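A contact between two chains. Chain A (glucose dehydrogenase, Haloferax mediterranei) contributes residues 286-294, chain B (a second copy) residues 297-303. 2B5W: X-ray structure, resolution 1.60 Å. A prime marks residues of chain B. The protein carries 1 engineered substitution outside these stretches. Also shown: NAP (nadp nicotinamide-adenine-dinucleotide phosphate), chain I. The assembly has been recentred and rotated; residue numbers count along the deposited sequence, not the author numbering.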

# COMPACT_ATOMS: atom_id res chain seq x y z
N ALA A 286 -0.54 12.67 11.94
CA ALA A 286 0.73 12.77 11.24
C ALA A 286 0.96 11.56 10.31
O ALA A 286 1.50 11.73 9.24
CB ALA A 286 1.91 12.90 12.24
N PHE A 287 0.59 10.38 10.78
CA PHE A 287 0.64 9.13 10.00
C PHE A 287 -0.17 9.30 8.72
O PHE A 287 0.32 9.11 7.62
CB PHE A 287 0.09 8.00 10.86
CG PHE A 287 -0.16 6.73 10.12
CD1 PHE A 287 0.84 5.77 10.01
CD2 PHE A 287 -1.40 6.47 9.53
CE1 PHE A 287 0.61 4.56 9.34
CE2 PHE A 287 -1.62 5.27 8.84
CZ PHE A 287 -0.61 4.33 8.74
N HIS A 288 -1.43 9.68 8.89
CA HIS A 288 -2.39 9.80 7.80
C HIS A 288 -1.94 10.85 6.81
O HIS A 288 -1.86 10.58 5.62
CB HIS A 288 -3.73 10.17 8.44
CG HIS A 288 -4.90 10.21 7.50
ND1 HIS A 288 -6.19 10.34 7.98
CD2 HIS A 288 -5.00 10.15 6.15
CE1 HIS A 288 -7.04 10.33 6.96
NE2 HIS A 288 -6.34 10.21 5.84
N ARG A 289 -1.60 12.06 7.27
CA ARG A 289 -1.24 13.14 6.36
C ARG A 289 0.05 12.84 5.54
O ARG A 289 0.13 13.16 4.37
CB ARG A 289 -1.07 14.46 7.14
CG ARG A 289 -0.77 15.63 6.29
CD ARG A 289 -0.66 16.95 7.04
NE ARG A 289 0.55 16.99 7.87
CZ ARG A 289 0.61 16.75 9.17
NH1 ARG A 289 -0.48 16.45 9.88
NH2 ARG A 289 1.78 16.81 9.79
N GLU A 290 1.04 12.25 6.20
CA GLU A 290 2.30 11.92 5.54
C GLU A 290 2.08 10.87 4.46
O GLU A 290 2.67 10.96 3.39
CB GLU A 290 3.28 11.41 6.58
CG GLU A 290 4.69 11.17 6.04
CD GLU A 290 5.33 12.40 5.38
OE1 GLU A 290 4.99 13.56 5.70
OE2 GLU A 290 6.20 12.21 4.52
N MET A 291 1.20 9.90 4.72
CA MET A 291 0.89 8.91 3.67
C MET A 291 0.35 9.58 2.44
O MET A 291 0.67 9.25 1.28
CB MET A 291 -0.13 7.89 4.13
CG MET A 291 0.31 6.92 5.15
SD MET A 291 1.29 5.57 4.49
CE MET A 291 0.14 4.64 3.37
N VAL A 292 -0.55 10.54 2.64
CA VAL A 292 -1.24 11.14 1.54
C VAL A 292 -0.40 12.17 0.81
O VAL A 292 -0.21 12.09 -0.41
CB VAL A 292 -2.55 11.82 2.06
CG1 VAL A 292 -3.23 12.67 0.98
CG2 VAL A 292 -3.49 10.75 2.61
N LEU A 293 0.10 13.16 1.53
CA LEU A 293 0.82 14.24 0.90
C LEU A 293 2.10 13.81 0.15
O LEU A 293 2.54 14.52 -0.76
CB LEU A 293 1.14 15.35 1.92
CG LEU A 293 -0.09 16.12 2.44
CD1 LEU A 293 0.37 17.35 3.21
CD2 LEU A 293 -1.03 16.52 1.34
N HIS A 294 2.66 12.67 0.53
CA HIS A 294 3.87 12.18 -0.10
C HIS A 294 3.68 10.84 -0.80
O HIS A 294 4.64 10.12 -1.05
CB HIS A 294 5.02 12.17 0.91
CG HIS A 294 5.67 13.52 1.09
ND1 HIS A 294 6.33 13.86 2.25
CD2 HIS A 294 5.81 14.57 0.25
CE1 HIS A 294 6.83 15.08 2.13
NE2 HIS A 294 6.53 15.53 0.92
N ALA B 297 -3.30 -3.51 1.95
CA ALA B 297 -2.52 -2.33 1.60
C ALA B 297 -3.22 -1.04 1.94
O ALA B 297 -4.45 -0.97 1.95
CB ALA B 297 -2.17 -2.34 0.09
N LEU B 298 -2.42 -0.03 2.28
CA LEU B 298 -2.86 1.35 2.36
C LEU B 298 -1.99 2.16 1.41
O LEU B 298 -0.78 2.06 1.43
CB LEU B 298 -2.69 1.92 3.76
CG LEU B 298 -3.59 1.34 4.83
CD1 LEU B 298 -3.23 1.93 6.21
CD2 LEU B 298 -5.06 1.63 4.51
N VAL B 299 -2.64 2.97 0.58
CA VAL B 299 -1.97 3.79 -0.39
C VAL B 299 -2.49 5.22 -0.30
O VAL B 299 -3.69 5.48 -0.49
CB VAL B 299 -2.18 3.23 -1.82
CG1 VAL B 299 -1.43 4.05 -2.84
CG2 VAL B 299 -1.73 1.78 -1.95
N GLY B 300 -1.58 6.17 -0.07
CA GLY B 300 -1.94 7.57 -0.09
C GLY B 300 -1.74 8.17 -1.45
O GLY B 300 -0.91 7.72 -2.25
N SER B 301 -2.53 9.18 -1.77
CA SER B 301 -2.48 9.80 -3.08
C SER B 301 -2.79 11.27 -2.99
O SER B 301 -3.71 11.67 -2.23
CB SER B 301 -3.50 9.14 -4.03
OG SER B 301 -3.39 9.57 -5.36
N VAL B 302 -2.10 12.06 -3.80
CA VAL B 302 -2.38 13.50 -3.90
C VAL B 302 -2.22 13.96 -5.32
O VAL B 302 -1.39 13.43 -6.09
CB VAL B 302 -1.55 14.30 -2.90
CG1 VAL B 302 -0.05 14.17 -3.14
CG2 VAL B 302 -1.99 15.75 -2.88
N ASN B 303 -3.04 14.94 -5.72
CA ASN B 303 -2.93 15.56 -7.02
C ASN B 303 -3.26 14.53 -8.12
O ASN B 303 -3.88 13.48 -7.84
CB ASN B 303 -1.55 16.27 -7.13
CG ASN B 303 -1.45 17.25 -8.30
OD1 ASN B 303 -2.16 18.29 -8.34
ND2 ASN B 303 -0.56 16.97 -9.21
PA NAP I . -15.34 18.05 2.56
O1A NAP I . -14.94 18.79 3.75
O2A NAP I . -16.38 18.78 1.71
O5B NAP I . -15.95 16.65 2.95
C5B NAP I . -15.52 15.86 4.02
C4B NAP I . -16.79 15.16 4.44
O4B NAP I . -16.44 14.15 5.37
C3B NAP I . -17.81 16.09 5.12
O3B NAP I . -19.07 16.11 4.46
C2B NAP I . -17.92 15.54 6.54
O2B NAP I . -19.24 15.50 7.07
C1B NAP I . -17.41 14.12 6.39
N9A NAP I . -16.80 13.64 7.61
C8A NAP I . -15.73 14.20 8.27
N7A NAP I . -15.48 13.46 9.37
C5A NAP I . -16.42 12.46 9.43
C6A NAP I . -16.66 11.41 10.33
N6A NAP I . -15.95 11.23 11.46
N1A NAP I . -17.71 10.54 10.08
C2A NAP I . -18.49 10.67 8.96
N3A NAP I . -18.26 11.71 8.07
C4A NAP I . -17.24 12.57 8.30
O3 NAP I . -14.11 17.87 1.56
PN NAP I . -14.03 17.27 0.06
O1N NAP I . -15.00 16.16 -0.16
O2N NAP I . -13.90 18.35 -0.97
O5D NAP I . -12.61 16.66 0.45
C5D NAP I . -12.52 15.47 1.21
C4D NAP I . -11.11 15.28 1.76
O4D NAP I . -10.23 15.08 0.65
C3D NAP I . -10.57 16.50 2.53
O3D NAP I . -9.85 16.09 3.68
C2D NAP I . -9.67 17.18 1.50
O2D NAP I . -8.67 18.01 2.04
C1D NAP I . -9.11 15.96 0.76
N1N NAP I . -8.68 16.19 -0.62
C2N NAP I . -7.48 15.63 -0.95
C3N NAP I . -7.03 15.70 -2.23
C7N NAP I . -5.80 14.90 -2.54
O7N NAP I . -5.30 15.19 -3.80
N7N NAP I . -5.30 14.03 -1.62
C4N NAP I . -7.75 16.37 -3.23
C5N NAP I . -8.98 16.93 -2.89
C6N NAP I . -9.45 16.81 -1.58
P2B NAP I . -19.86 16.76 7.94
O1X NAP I . -20.05 17.94 7.12
O2X NAP I . -21.18 16.17 8.48
O3X NAP I . -18.92 17.08 9.10

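The last turns of helix 286-293 pack against strand 297-300 of the partner chain and the segment that follows it, burying 347 Å² without a single hydrogen bond between the two stretches. Met291 covers the most surface. Its CA-to-CB bond points toward the partner, and with all three chi angles in m the side chain brings CE to 3.4 Å from Leu298′ O and 3.9 Å from Leu298′ CB. Leu298′ also reaches the ring edge of Phe287, with CD1 4.4 Å from CZ, so three apolar side chains close this end of the contact.

At Gly300′ the backbones themselves meet: the CA atoms of Val292 and Gly300′ lie 4.0 Å apart, and Gly300′ CA makes a CA-H...O contact with Met291 O at 3.4 Å. Glycine suits the position because an ideal CB would lie 2.0 Å from Met291 O and 2.8 Å from Val292 N, clashing with both.

Val292 points sideways and sets CG1 3.4 Å from Ser301′ O, a carbonyl that accepts a hydrogen bond from the nicotinamide N7N of NADP (2.9 Å); the same CG1 lies 3.6 Å from N7N. Val302′ points toward the end of the helix, where its CG1 packs 3.4 Å from Val292 O and 3.5 Å from Leu293 O.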